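Local coordinates for Non-ribosomal peptide synthetase (Methanobrevibacter ruminantium, PDB 6VTJ), which probably holds a peptide on the phosphopantetheine arm of its carrier domain and releases it by reduction in the adjoining NADPH-dependent reductase domain, at residues 316-321 / 371-376; 66-71 / 75-80; 347-352 / 428-433; 153-158 / 204-209. All blocks are in the same frame, centred on the assembly; numbering follows the deposited sequence.

Interaction 1: 316-321 / 371-376; sequences IRVGNL and KGILAL
On the Rossmann-type sheet of the reductase domain, I316 and V318 of strand 313-322 meet I373 and L376 of the helix that packs lengthwise on one face of that sheet. I316 does most of the work. Its long branch is fully extended (chi2 -178°), which drives CD1 straight out from the strand into the last turns of the helix. There the methyl is lodged against backbone as much as side chain: I316 CD1 lies 3.8 Å from I373 O and 3.9 Å from L376 CB. That carbonyl oxygen is not left to the methyl alone, since S377 OG is hydrogen-bonded to it. The shorter branch covers the flank, with I316 CG2 3.9 Å from I373 CG1, and the two isoleucine side chains pass each other at a slant.

Strand and helix run nearly antiparallel, 165° between their directions, the axes of strand 316-318 and helix 371-376 coming to 10.2 Å. This is the return leg of a beta-alpha-beta crossover: helix 366-376 joins strands 360-365 and 385-388, both of which pair in parallel with strand 313-322. V318, two residues on, makes a lighter contact, its CG1 4.4 Å from I373 CD1. I373 also packs on I256 of the next strand and on L138 and I142 of helix 137-149, while L376 leans on F386 and C388. The side chain of V318 is about 10 Å from the bound 4'-phosphopantetheine.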
loop_
_atom_site.group_PDB
_atom_site.type_symbol
_atom_site.label_atom_id
_atom_site.label_comp_id
_atom_site.label_asym_id
_atom_site.label_seq_id
_atom_site.Cartn_x
_atom_site.Cartn_y
_atom_site.Cartn_z
ATOM N N ILE A 316 -2.478 10.481 7.319
ATOM C CA ILE A 316 -1.611 10.907 6.232
ATOM C C ILE A 316 -1.741 9.848 5.143
ATOM O O ILE A 316 -1.121 8.783 5.230
ATOM C CB ILE A 316 -0.154 11.074 6.705
ATOM C CG1 ILE A 316 -0.047 12.198 7.755
ATOM C CG2 ILE A 316 0.786 11.344 5.525
ATOM C CD1 ILE A 316 1.404 12.448 8.223
ATOM N N ARG A 317 -2.544 10.121 4.114
ATOM C CA ARG A 317 -2.660 9.207 2.978
ATOM C C ARG A 317 -1.449 9.337 2.054
ATOM O O ARG A 317 -1.174 10.422 1.526
ATOM C CB ARG A 317 -3.947 9.484 2.205
ATOM C CG ARG A 317 -5.193 9.250 3.031
ATOM C CD ARG A 317 -6.432 9.777 2.344
ATOM N NE ARG A 317 -7.626 9.446 3.113
ATOM C CZ ARG A 317 -8.761 10.124 3.052
ATOM N NH1 ARG A 317 -8.856 11.185 2.247
ATOM N NH2 ARG A 317 -9.802 9.734 3.789
ATOM N N VAL A 318 -0.734 8.240 1.835
ATOM C CA VAL A 318 0.413 8.251 0.933
ATOM C C VAL A 318 0.050 7.511 -0.352
ATOM O O VAL A 318 -0.988 6.847 -0.452
ATOM C CB VAL A 318 1.693 7.678 1.592
ATOM C CG1 VAL A 318 2.103 8.552 2.797
ATOM C CG2 VAL A 318 1.535 6.203 1.982
ATOM N N GLY A 319 0.903 7.663 -1.357
ATOM C CA GLY A 319 0.579 7.159 -2.671
ATOM C C GLY A 319 1.487 6.042 -3.139
ATOM O O GLY A 319 1.531 4.973 -2.526
ATOM N N ASN A 320 2.221 6.298 -4.218
ATOM C CA ASN A 320 3.092 5.316 -4.872
ATOM C C ASN A 320 4.500 5.472 -4.298
ATOM O O ASN A 320 5.301 6.284 -4.774
ATOM C CB ASN A 320 3.051 5.534 -6.384
ATOM C CG ASN A 320 3.927 4.552 -7.168
ATOM O OD1 ASN A 320 4.118 3.399 -6.778
ATOM N ND2 ASN A 320 4.443 5.014 -8.294
ATOM N N LEU A 321 4.815 4.661 -3.278
ATOM C CA LEU A 321 6.052 4.789 -2.509
ATOM C C LEU A 321 7.235 4.269 -3.322
ATOM O O LEU A 321 7.390 3.053 -3.497
ATOM C CB LEU A 321 5.937 4.036 -1.186
ATOM C CG LEU A 321 4.842 4.521 -0.236
ATOM C CD1 LEU A 321 4.929 3.782 1.075
ATOM C CD2 LEU A 321 4.934 6.026 -0.003
ATOM N N LYS A 371 10.047 12.772 5.169
ATOM C CA LYS A 371 10.115 14.187 5.539
ATOM C C LYS A 371 8.725 14.809 5.635
ATOM O O LYS A 371 8.435 15.558 6.573
ATOM C CB LYS A 371 10.951 14.973 4.531
ATOM C CG LYS A 371 12.430 14.661 4.541
ATOM C CD LYS A 371 13.165 15.651 3.664
ATOM C CE LYS A 371 14.484 15.098 3.162
ATOM N NZ LYS A 371 15.187 16.129 2.333
ATOM N N GLY A 372 7.856 14.521 4.668
ATOM C CA GLY A 372 6.528 15.101 4.689
ATOM C C GLY A 372 5.661 14.578 5.816
ATOM O O GLY A 372 4.806 15.307 6.333
ATOM N N ILE A 373 5.860 13.315 6.210
ATOM C CA ILE A 373 5.121 12.769 7.347
ATOM C C ILE A 373 5.532 13.490 8.617
ATOM O O ILE A 373 4.691 13.897 9.430
ATOM C CB ILE A 373 5.343 11.252 7.455
ATOM C CG1 ILE A 373 4.488 10.537 6.409
ATOM C CG2 ILE A 373 5.013 10.745 8.854
ATOM C CD1 ILE A 373 4.987 9.145 6.092
ATOM N N LEU A 374 6.838 13.683 8.789
ATOM C CA LEU A 374 7.311 14.390 9.968
ATOM C C LEU A 374 6.819 15.831 9.993
ATOM O O LEU A 374 6.500 16.358 11.062
ATOM C CB LEU A 374 8.833 14.334 10.031
ATOM C CG LEU A 374 9.363 12.940 10.334
ATOM C CD1 LEU A 374 10.869 13.001 10.583
ATOM C CD2 LEU A 374 8.638 12.321 11.527
ATOM N N ALA A 375 6.740 16.492 8.828
ATOM C CA ALA A 375 6.253 17.878 8.818
ATOM C C ALA A 375 4.766 17.945 9.123
ATOM O O ALA A 375 4.320 18.786 9.910
ATOM C CB ALA A 375 6.544 18.548 7.469
ATOM N N LEU A 376 3.970 17.087 8.481
ATOM C CA LEU A 376 2.529 17.138 8.671
ATOM C C LEU A 376 2.125 16.726 10.077
ATOM O O LEU A 376 1.059 17.140 10.540
ATOM C CB LEU A 376 1.831 16.268 7.622
ATOM C CG LEU A 376 2.067 16.791 6.196
ATOM C CD1 LEU A 376 1.642 15.781 5.125
ATOM C CD2 LEU A 376 1.377 18.143 5.976
#

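Interaction 2: 66-71 / 75-80; sequences DDIFRN and RALAKL
N71, just past the end of helix 65-70, meets A76 of helix 74-82, with N71 CB 3.7 Å from A76 CB across the turn that joins the two helices. Beside this pair L77 fills the inner side, which is buried and apolar: its CG sits 3.6 Å from the backbone oxygen N71 O, and its CD1 meets I68 CD1 at 4.1 Å. I68 reaches L77 because CG1 stands anti to the backbone N (chi1 168°), sending CD1 across the gap. Both residues are buried, I68 lying also on A49, L52 and I53 of helix 46-58 and L77 on I20 and F24 of helix 15-28.

The outer side is only partly buried, though the one methyl there still sits close. L80 lays it over the flat of the D67 carboxylate, its CD2 3.5 Å from D67 CG, and the two side chains cross nearly at a right angle. An apolar methyl gives that acid no polar partner; D67 OD2 takes its hydrogen bond from R64 N instead.

A greasy inside edge and a polar outer one, on two short helices joined by a tight turn, fit the third and fourth helices of the four-helix peptidyl carrier protein fold.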
loop_
_atom_site.group_PDB
_atom_site.type_symbol
_atom_site.label_atom_id
_atom_site.label_comp_id
_atom_site.label_asym_id
_atom_site.label_seq_id
_atom_site.Cartn_x
_atom_site.Cartn_y
_atom_site.Cartn_z
ATOM N N ASP A 66 -8.083 -11.490 -9.096
ATOM C CA ASP A 66 -8.873 -11.528 -7.862
ATOM C C ASP A 66 -9.881 -12.672 -7.860
ATOM O O ASP A 66 -10.376 -13.050 -6.785
ATOM C CB ASP A 66 -9.587 -10.185 -7.610
ATOM C CG ASP A 66 -10.652 -9.855 -8.657
ATOM O OD1 ASP A 66 -11.526 -10.702 -8.954
ATOM O OD2 ASP A 66 -10.636 -8.715 -9.171
ATOM N N ASP A 67 -10.193 -13.220 -9.041
ATOM C CA ASP A 67 -11.127 -14.336 -9.138
ATOM C C ASP A 67 -10.661 -15.530 -8.316
ATOM O O ASP A 67 -11.479 -16.201 -7.680
ATOM C CB ASP A 67 -11.308 -14.740 -10.601
ATOM C CG ASP A 67 -12.201 -13.789 -11.358
ATOM O OD1 ASP A 67 -13.044 -13.146 -10.704
ATOM O OD2 ASP A 67 -12.077 -13.695 -12.602
ATOM N N ILE A 68 -9.355 -15.817 -8.307
ATOM C CA ILE A 68 -8.911 -17.013 -7.597
ATOM C C ILE A 68 -8.861 -16.774 -6.090
ATOM O O ILE A 68 -9.018 -17.727 -5.308
ATOM C CB ILE A 68 -7.577 -17.519 -8.184
ATOM C CG1 ILE A 68 -6.927 -18.589 -7.301
ATOM C CG2 ILE A 68 -6.633 -16.391 -8.464
ATOM C CD1 ILE A 68 -7.724 -19.896 -7.222
ATOM N N PHE A 69 -8.714 -15.513 -5.657
ATOM C CA PHE A 69 -8.827 -15.199 -4.234
ATOM C C PHE A 69 -10.276 -15.239 -3.757
ATOM O O PHE A 69 -10.535 -15.614 -2.607
ATOM C CB PHE A 69 -8.202 -13.832 -3.948
ATOM C CG PHE A 69 -6.714 -13.832 -4.046
ATOM C CD1 PHE A 69 -5.936 -14.150 -2.941
ATOM C CD2 PHE A 69 -6.088 -13.557 -5.251
ATOM C CE1 PHE A 69 -4.556 -14.169 -3.029
ATOM C CE2 PHE A 69 -4.711 -13.585 -5.352
ATOM C CZ PHE A 69 -3.946 -13.889 -4.235
ATOM N N ARG A 70 -11.234 -14.864 -4.613
ATOM C CA ARG A 70 -12.633 -14.893 -4.189
ATOM C C ARG A 70 -13.258 -16.279 -4.337
ATOM O O ARG A 70 -14.186 -16.615 -3.593
ATOM C CB ARG A 70 -13.457 -13.863 -4.975
ATOM N N ASN A 71 -12.779 -17.088 -5.281
ATOM C CA ASN A 71 -13.319 -18.426 -5.539
ATOM C C ASN A 71 -12.152 -19.404 -5.516
ATOM O O ASN A 71 -11.481 -19.599 -6.531
ATOM C CB ASN A 71 -14.055 -18.486 -6.881
ATOM C CG ASN A 71 -14.865 -17.231 -7.166
ATOM O OD1 ASN A 71 -14.469 -16.381 -7.969
ATOM N ND2 ASN A 71 -16.001 -17.105 -6.496
ATOM N N ARG A 75 -14.633 -26.028 -8.030
ATOM C CA ARG A 75 -16.092 -25.962 -8.034
ATOM C C ARG A 75 -16.567 -24.514 -8.130
ATOM O O ARG A 75 -17.329 -24.152 -9.038
ATOM C CB ARG A 75 -16.604 -26.678 -6.773
ATOM C CG ARG A 75 -18.086 -26.600 -6.386
ATOM C CD ARG A 75 -19.086 -27.323 -7.310
ATOM N NE ARG A 75 -18.757 -28.696 -7.718
ATOM C CZ ARG A 75 -19.032 -29.801 -7.026
ATOM N NH1 ARG A 75 -19.624 -29.729 -5.840
ATOM N NH2 ARG A 75 -18.703 -30.991 -7.527
ATOM N N ALA A 76 -16.084 -23.662 -7.222
ATOM C CA ALA A 76 -16.445 -22.245 -7.253
ATOM C C ALA A 76 -15.956 -21.566 -8.530
ATOM O O ALA A 76 -16.687 -20.774 -9.146
ATOM C CB ALA A 76 -15.875 -21.545 -6.021
ATOM N N LEU A 77 -14.729 -21.876 -8.957
ATOM C CA LEU A 77 -14.196 -21.271 -10.175
ATOM C C LEU A 77 -15.034 -21.634 -11.392
ATOM O O LEU A 77 -15.190 -20.826 -12.313
ATOM C CB LEU A 77 -12.749 -21.706 -10.382
ATOM C CG LEU A 77 -11.673 -20.714 -9.954
ATOM C CD1 LEU A 77 -10.303 -21.377 -10.054
ATOM C CD2 LEU A 77 -11.731 -19.446 -10.809
ATOM N N ALA A 78 -15.588 -22.848 -11.412
ATOM C CA ALA A 78 -16.416 -23.267 -12.533
ATOM C C ALA A 78 -17.780 -22.591 -12.487
ATOM O O ALA A 78 -18.301 -22.161 -13.523
ATOM C CB ALA A 78 -16.566 -24.788 -12.532
ATOM N N LYS A 79 -18.375 -22.490 -11.297
ATOM C CA LYS A 79 -19.597 -21.696 -11.179
ATOM C C LYS A 79 -19.380 -20.291 -11.731
ATOM O O LYS A 79 -20.228 -19.764 -12.464
ATOM C CB LYS A 79 -20.061 -21.641 -9.722
ATOM C CG LYS A 79 -20.307 -23.009 -9.085
ATOM C CD LYS A 79 -21.519 -23.001 -8.171
ATOM C CE LYS A 79 -21.779 -21.603 -7.615
ATOM N NZ LYS A 79 -22.507 -21.608 -6.309
ATOM N N LEU A 80 -18.223 -19.688 -11.425
ATOM C CA LEU A 80 -17.905 -18.356 -11.943
ATOM C C LEU A 80 -17.765 -18.360 -13.460
ATOM O O LEU A 80 -18.375 -17.538 -14.153
ATOM C CB LEU A 80 -16.619 -17.822 -11.301
ATOM C CG LEU A 80 -15.954 -16.639 -12.028
ATOM C CD1 LEU A 80 -16.796 -15.365 -11.946
ATOM C CD2 LEU A 80 -14.538 -16.382 -11.536
#

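Interaction 3: 347-352 / 428-433; sequences KKLGAM and ENIQGI
The backbone oxygen of N429 accepts a hydrogen bond from T345 OG1, and that same hydroxyl oxygen takes a weak one from I433 N, so a single threonine of helix 338-349 ties down the start of helix 431-435. N429 is held at other points too: its backbone N bonds to N427 OD1, and its amide nitrogen ND2 to N425 OD1. With ND2 held by N425, the amide carbon and oxygen face K348. The lysine lies across the amide at about a right angle. K348 CB comes 3.9 Å from N429 CG, and K348 CD is 3.9 Å from N429 OD1. A bend at chi2 (-76°) carries the lysine chain past the amide oxygen. K348 NZ is 5.3 Å from E428 OE2, and the opposite charges may attract on this open side.

L349 makes the apolar half. Its CD2 reaches I430 CG2 at 3.9 Å and N429 CB at 4.1 Å, slanting over both, and the leucine rests as well on I421 of helix 415-423. I430 goes on to Y422 of that helix.

Right behind L349 the helix stops. G350 turns to positive phi (64°), its N returning a weak bond of 3.0 Å to K347 O, while A351 N reaches back to I346 O. The chain is thereby released into strand 351-352, which pairs in parallel with strand 411-412. This helix end is a Schellman motif, with G350 as its C-prime residue.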
loop_
_atom_site.group_PDB
_atom_site.type_symbol
_atom_site.label_atom_id
_atom_site.label_comp_id
_atom_site.label_asym_id
_atom_site.label_seq_id
_atom_site.Cartn_x
_atom_site.Cartn_y
_atom_site.Cartn_z
ATOM N N LYS A 347 8.266 -3.724 -20.164
ATOM C CA LYS A 347 9.601 -3.913 -20.723
ATOM C C LYS A 347 9.725 -5.272 -21.412
ATOM O O LYS A 347 10.283 -5.366 -22.509
ATOM C CB LYS A 347 10.657 -3.744 -19.623
ATOM C CG LYS A 347 12.097 -3.835 -20.105
ATOM C CD LYS A 347 12.623 -5.263 -19.962
ATOM C CE LYS A 347 14.005 -5.448 -20.580
ATOM N NZ LYS A 347 14.443 -6.874 -20.493
ATOM N N LYS A 348 9.195 -6.332 -20.797
ATOM C CA LYS A 348 9.344 -7.668 -21.373
ATOM C C LYS A 348 8.620 -7.766 -22.711
ATOM O O LYS A 348 9.184 -8.246 -23.698
ATOM C CB LYS A 348 8.825 -8.741 -20.410
ATOM C CG LYS A 348 9.601 -8.903 -19.092
ATOM C CD LYS A 348 10.915 -9.630 -19.285
ATOM C CE LYS A 348 11.537 -10.011 -17.947
ATOM N NZ LYS A 348 10.587 -10.769 -17.077
ATOM N N LEU A 349 7.368 -7.315 -22.762
ATOM C CA LEU A 349 6.665 -7.245 -24.032
ATOM C C LEU A 349 7.286 -6.231 -24.979
ATOM O O LEU A 349 7.072 -6.323 -26.188
ATOM C CB LEU A 349 5.193 -6.900 -23.807
ATOM C CG LEU A 349 4.417 -7.665 -22.735
ATOM C CD1 LEU A 349 2.930 -7.322 -22.757
ATOM C CD2 LEU A 349 4.615 -9.161 -22.922
ATOM N N GLY A 350 8.057 -5.277 -24.471
ATOM C CA GLY A 350 8.540 -4.195 -25.318
ATOM C C GLY A 350 7.454 -3.298 -25.878
ATOM O O GLY A 350 7.665 -2.662 -26.910
ATOM N N ALA A 351 6.295 -3.215 -25.224
ATOM C CA ALA A 351 5.207 -2.410 -25.767
ATOM C C ALA A 351 4.224 -2.042 -24.667
ATOM O O ALA A 351 4.148 -2.697 -23.629
ATOM C CB ALA A 351 4.477 -3.142 -26.898
ATOM N N MET A 352 3.486 -0.965 -24.913
ATOM C CA MET A 352 2.336 -0.567 -24.112
ATOM C C MET A 352 1.314 0.054 -25.049
ATOM O O MET A 352 1.685 0.674 -26.050
ATOM C CB MET A 352 2.725 0.434 -23.024
ATOM C CG MET A 352 3.602 1.592 -23.532
ATOM S SD MET A 352 3.982 2.772 -22.220
ATOM C CE MET A 352 4.959 3.943 -23.175
ATOM N N GLU A 428 5.366 -16.066 -18.315
ATOM C CA GLU A 428 5.813 -15.326 -17.133
ATOM C C GLU A 428 5.885 -13.833 -17.406
ATOM O O GLU A 428 5.731 -13.025 -16.481
ATOM C CB GLU A 428 7.183 -15.832 -16.670
ATOM C CG GLU A 428 8.213 -15.915 -17.801
ATOM C CD GLU A 428 9.619 -16.262 -17.322
ATOM O OE2 GLU A 428 10.598 -15.938 -18.043
ATOM N N ASN A 429 6.082 -13.456 -18.677
ATOM C CA ASN A 429 6.285 -12.063 -19.049
ATOM C C ASN A 429 5.135 -11.159 -18.617
ATOM O O ASN A 429 5.353 -9.964 -18.401
ATOM C CB ASN A 429 6.468 -11.949 -20.557
ATOM C CG ASN A 429 7.791 -12.490 -21.025
ATOM O OD1 ASN A 429 8.705 -12.704 -20.233
ATOM N ND2 ASN A 429 7.903 -12.709 -22.328
ATOM N N ILE A 430 3.909 -11.679 -18.518
ATOM C CA ILE A 430 2.772 -10.836 -18.163
ATOM C C ILE A 430 2.373 -11.000 -16.701
ATOM O O ILE A 430 1.359 -10.423 -16.265
ATOM C CB ILE A 430 1.572 -11.080 -19.087
ATOM C CG1 ILE A 430 1.024 -12.499 -18.897
ATOM C CG2 ILE A 430 1.952 -10.770 -20.546
ATOM C CD1 ILE A 430 -0.313 -12.750 -19.610
ATOM N N GLN A 431 3.170 -11.741 -15.923
ATOM C CA GLN A 431 2.909 -11.905 -14.496
ATOM C C GLN A 431 2.619 -10.567 -13.832
ATOM O O GLN A 431 1.620 -10.415 -13.116
ATOM C CB GLN A 431 4.105 -12.581 -13.830
ATOM C CG GLN A 431 4.042 -12.596 -12.304
ATOM C CD GLN A 431 5.021 -13.589 -11.705
ATOM O OE1 GLN A 431 5.060 -14.751 -12.104
ATOM N NE2 GLN A 431 5.824 -13.132 -10.752
ATOM N N GLY A 432 3.469 -9.574 -14.105
ATOM C CA GLY A 432 3.313 -8.231 -13.597
ATOM C C GLY A 432 1.886 -7.771 -13.741
ATOM O O GLY A 432 1.167 -7.656 -12.735
ATOM N N ILE A 433 1.426 -7.609 -14.985
ATOM C CA ILE A 433 0.103 -7.020 -15.134
ATOM C C ILE A 433 -0.957 -7.974 -14.598
ATOM O O ILE A 433 -2.007 -7.530 -14.109
ATOM C CB ILE A 433 -0.172 -6.610 -16.592
ATOM C CG1 ILE A 433 0.027 -7.788 -17.541
ATOM C CG2 ILE A 433 0.715 -5.456 -16.995
ATOM C CD1 ILE A 433 -0.391 -7.471 -18.946
#

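Interaction 4: 153-158 / 204-209; sequences KIYCML and KQLEDE
Y155 and E209 are brought together by two torsions: Y155 CG is anti to the carbonyl carbon (chi1 -63°), lifting the ring off the strand toward the loop, and E209 is bent at chi2 (-65°), which curls its carboxylate back to the phenol. Y155 OH then donates a hydrogen bond of 2.7 Å to E209 OE1. The oxygen is met on its anti side, somewhat out of the carboxylate plane, and lies at the ring edge, with Y155 CE2 3.4 Å from E209 OE1. Ring and carboxylate planes are turned 53° apart.

The phenol oxygen is gripped from a second direction, for K153 NZ donates to Y155 OH over 2.9 Å. Lysine and glutamate do not touch, K153 NZ being 4.7 Å from E209 OE1, so the hydroxyl links the two opposite charges and would probably be polarised by them. A phenylalanine here lacks the hydroxyl, and would probably leave E209 OE1 without its donor at the ring edge and K153 free to swing away.

Toward M157 the contact turns apolar. M157, bent at its sulfur, brings CE to within 3.7 Å of L206 CD1. The other methyl, L206 CD2, comes obliquely to Y155 CD2 at 4.4 Å.

Residues 204-209 form two overlapping type I turns, K204 to E207 and L206 to E209, between helix 201-204 and strand 213-216. They cover one face of strand 154-158, which runs parallel between strands 129-132 and 190-194; L206 also packs on L130 and I193, and Q205 NE2 holds on to E194 O.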
loop_
_atom_site.group_PDB
_atom_site.type_symbol
_atom_site.label_atom_id
_atom_site.label_comp_id
_atom_site.label_asym_id
_atom_site.label_seq_id
_atom_site.Cartn_x
_atom_site.Cartn_y
_atom_site.Cartn_z
ATOM N N LYS A 153 13.449 11.591 21.332
ATOM C CA LYS A 153 13.732 10.163 21.292
ATOM C C LYS A 153 12.722 9.467 20.390
ATOM O O LYS A 153 11.591 9.935 20.233
ATOM C CB LYS A 153 13.654 9.548 22.689
ATOM C CG LYS A 153 14.813 9.858 23.610
ATOM C CD LYS A 153 14.894 8.835 24.730
ATOM C CE LYS A 153 13.611 8.808 25.539
ATOM N NZ LYS A 153 13.773 8.020 26.798
ATOM N N ILE A 154 13.117 8.331 19.822
ATOM C CA ILE A 154 12.212 7.536 19.002
ATOM C C ILE A 154 12.257 6.080 19.465
ATOM O O ILE A 154 13.310 5.432 19.422
ATOM C CB ILE A 154 12.538 7.661 17.504
ATOM C CG1 ILE A 154 11.523 6.879 16.670
ATOM C CG2 ILE A 154 13.947 7.183 17.185
ATOM C CD1 ILE A 154 11.510 7.300 15.222
ATOM N N TYR A 155 11.120 5.582 19.930
ATOM C CA TYR A 155 10.930 4.188 20.298
ATOM C C TYR A 155 10.426 3.424 19.084
ATOM O O TYR A 155 9.413 3.804 18.499
ATOM C CB TYR A 155 9.896 4.071 21.418
ATOM C CG TYR A 155 10.278 4.733 22.725
ATOM C CD1 TYR A 155 10.252 6.116 22.866
ATOM C CD2 TYR A 155 10.642 3.963 23.832
ATOM C CE1 TYR A 155 10.592 6.722 24.079
ATOM C CE2 TYR A 155 10.983 4.555 25.043
ATOM C CZ TYR A 155 10.956 5.936 25.158
ATOM O OH TYR A 155 11.291 6.522 26.354
ATOM N N CYS A 156 11.089 2.330 18.735
ATOM C CA CYS A 156 10.724 1.557 17.548
ATOM C C CYS A 156 10.252 0.188 18.000
ATOM O O CYS A 156 11.044 -0.590 18.538
ATOM C CB CYS A 156 11.901 1.423 16.587
ATOM S SG CYS A 156 12.635 2.990 16.110
ATOM N N MET A 157 8.982 -0.114 17.767
ATOM C CA MET A 157 8.428 -1.399 18.179
ATOM C C MET A 157 8.550 -2.416 17.047
ATOM O O MET A 157 8.028 -2.194 15.950
ATOM C CB MET A 157 6.972 -1.257 18.605
ATOM C CG MET A 157 6.485 -2.457 19.399
ATOM S SD MET A 157 4.691 -2.535 19.559
ATOM C CE MET A 157 4.386 -1.115 20.591
ATOM N N LEU A 158 9.188 -3.528 17.317
ATOM C CA LEU A 158 9.361 -4.565 16.359
ATOM C C LEU A 158 9.581 -5.951 16.958
ATOM O O LEU A 158 9.913 -6.084 18.093
ATOM C CB LEU A 158 10.515 -4.216 15.469
ATOM C CG LEU A 158 11.901 -4.062 16.049
ATOM C CD1 LEU A 158 12.590 -5.360 16.280
ATOM C CD2 LEU A 158 12.792 -3.123 15.317
ATOM N N LYS A 204 1.547 -2.300 26.818
ATOM C CA LYS A 204 1.575 -2.029 28.253
ATOM C C LYS A 204 2.960 -1.585 28.710
ATOM O O LYS A 204 3.082 -0.653 29.509
ATOM C CB LYS A 204 1.117 -3.269 29.026
ATOM N N GLN A 205 4.017 -2.210 28.184
ATOM C CA GLN A 205 5.376 -1.855 28.593
ATOM C C GLN A 205 5.743 -0.411 28.286
ATOM O O GLN A 205 6.758 0.070 28.807
ATOM C CB GLN A 205 6.389 -2.781 27.914
ATOM C CG GLN A 205 6.529 -2.561 26.406
ATOM C CD GLN A 205 7.470 -3.557 25.765
ATOM O OE1 GLN A 205 8.601 -3.738 26.221
ATOM N NE2 GLN A 205 7.010 -4.209 24.688
ATOM N N LEU A 206 4.966 0.288 27.455
ATOM C CA LEU A 206 5.259 1.671 27.106
ATOM C C LEU A 206 4.464 2.675 27.921
ATOM O O LEU A 206 4.643 3.882 27.737
ATOM C CB LEU A 206 4.986 1.914 25.626
ATOM C CG LEU A 206 5.736 1.039 24.636
ATOM C CD1 LEU A 206 5.142 1.279 23.277
ATOM C CD2 LEU A 206 7.235 1.343 24.653
ATOM N N GLU A 207 3.590 2.223 28.813
ATOM C CA GLU A 207 2.703 3.169 29.475
ATOM C C GLU A 207 3.421 4.063 30.481
ATOM O O GLU A 207 2.828 5.047 30.929
ATOM C CB GLU A 207 1.568 2.414 30.146
ATOM C CG GLU A 207 0.749 1.609 29.157
ATOM C CD GLU A 207 -0.643 1.323 29.674
ATOM O OE1 GLU A 207 -1.510 0.896 28.876
ATOM O OE2 GLU A 207 -0.860 1.542 30.887
ATOM N N ASP A 208 4.671 3.762 30.831
ATOM C CA ASP A 208 5.464 4.596 31.725
ATOM C C ASP A 208 6.655 5.223 31.002
ATOM O O ASP A 208 7.694 5.481 31.618
ATOM C CB ASP A 208 5.939 3.784 32.931
ATOM N N GLU A 209 6.519 5.458 29.662
ATOM C CA GLU A 209 7.532 6.081 28.816
ATOM C C GLU A 209 7.034 7.430 28.316
ATOM O O GLU A 209 5.839 7.583 28.031
ATOM C CB GLU A 209 7.889 5.207 27.603
ATOM C CG GLU A 209 8.484 3.848 27.941
ATOM C CD GLU A 209 9.830 3.944 28.627
ATOM O OE1 GLU A 209 10.566 4.925 28.379
ATOM O OE2 GLU A 209 10.154 3.022 29.410
#

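How the interactions relate
Interactions 1 and 4 belong to the same sheet of the reductase domain, and both are buried: one lays a helix on a strand with nothing but apolar groups and a carbonyl, the other covers a strand with a loop and adds a charged, hydrogen-bonded corner. Interactions 2 and 3 are only partly buried and mix methyls with amide or carboxylate groups. Interaction 2 alone lies in the carrier domain, about 9 Å from interaction 3 at their nearest atoms. The side chains of V318, I68 and I430 bring interactions 1, 2 and 3 to about 10, 10 and 13 Å from the bound 4'-phosphopantetheine. Strand 313-322 of interaction 1 leads to helix 338-349 of interaction 3.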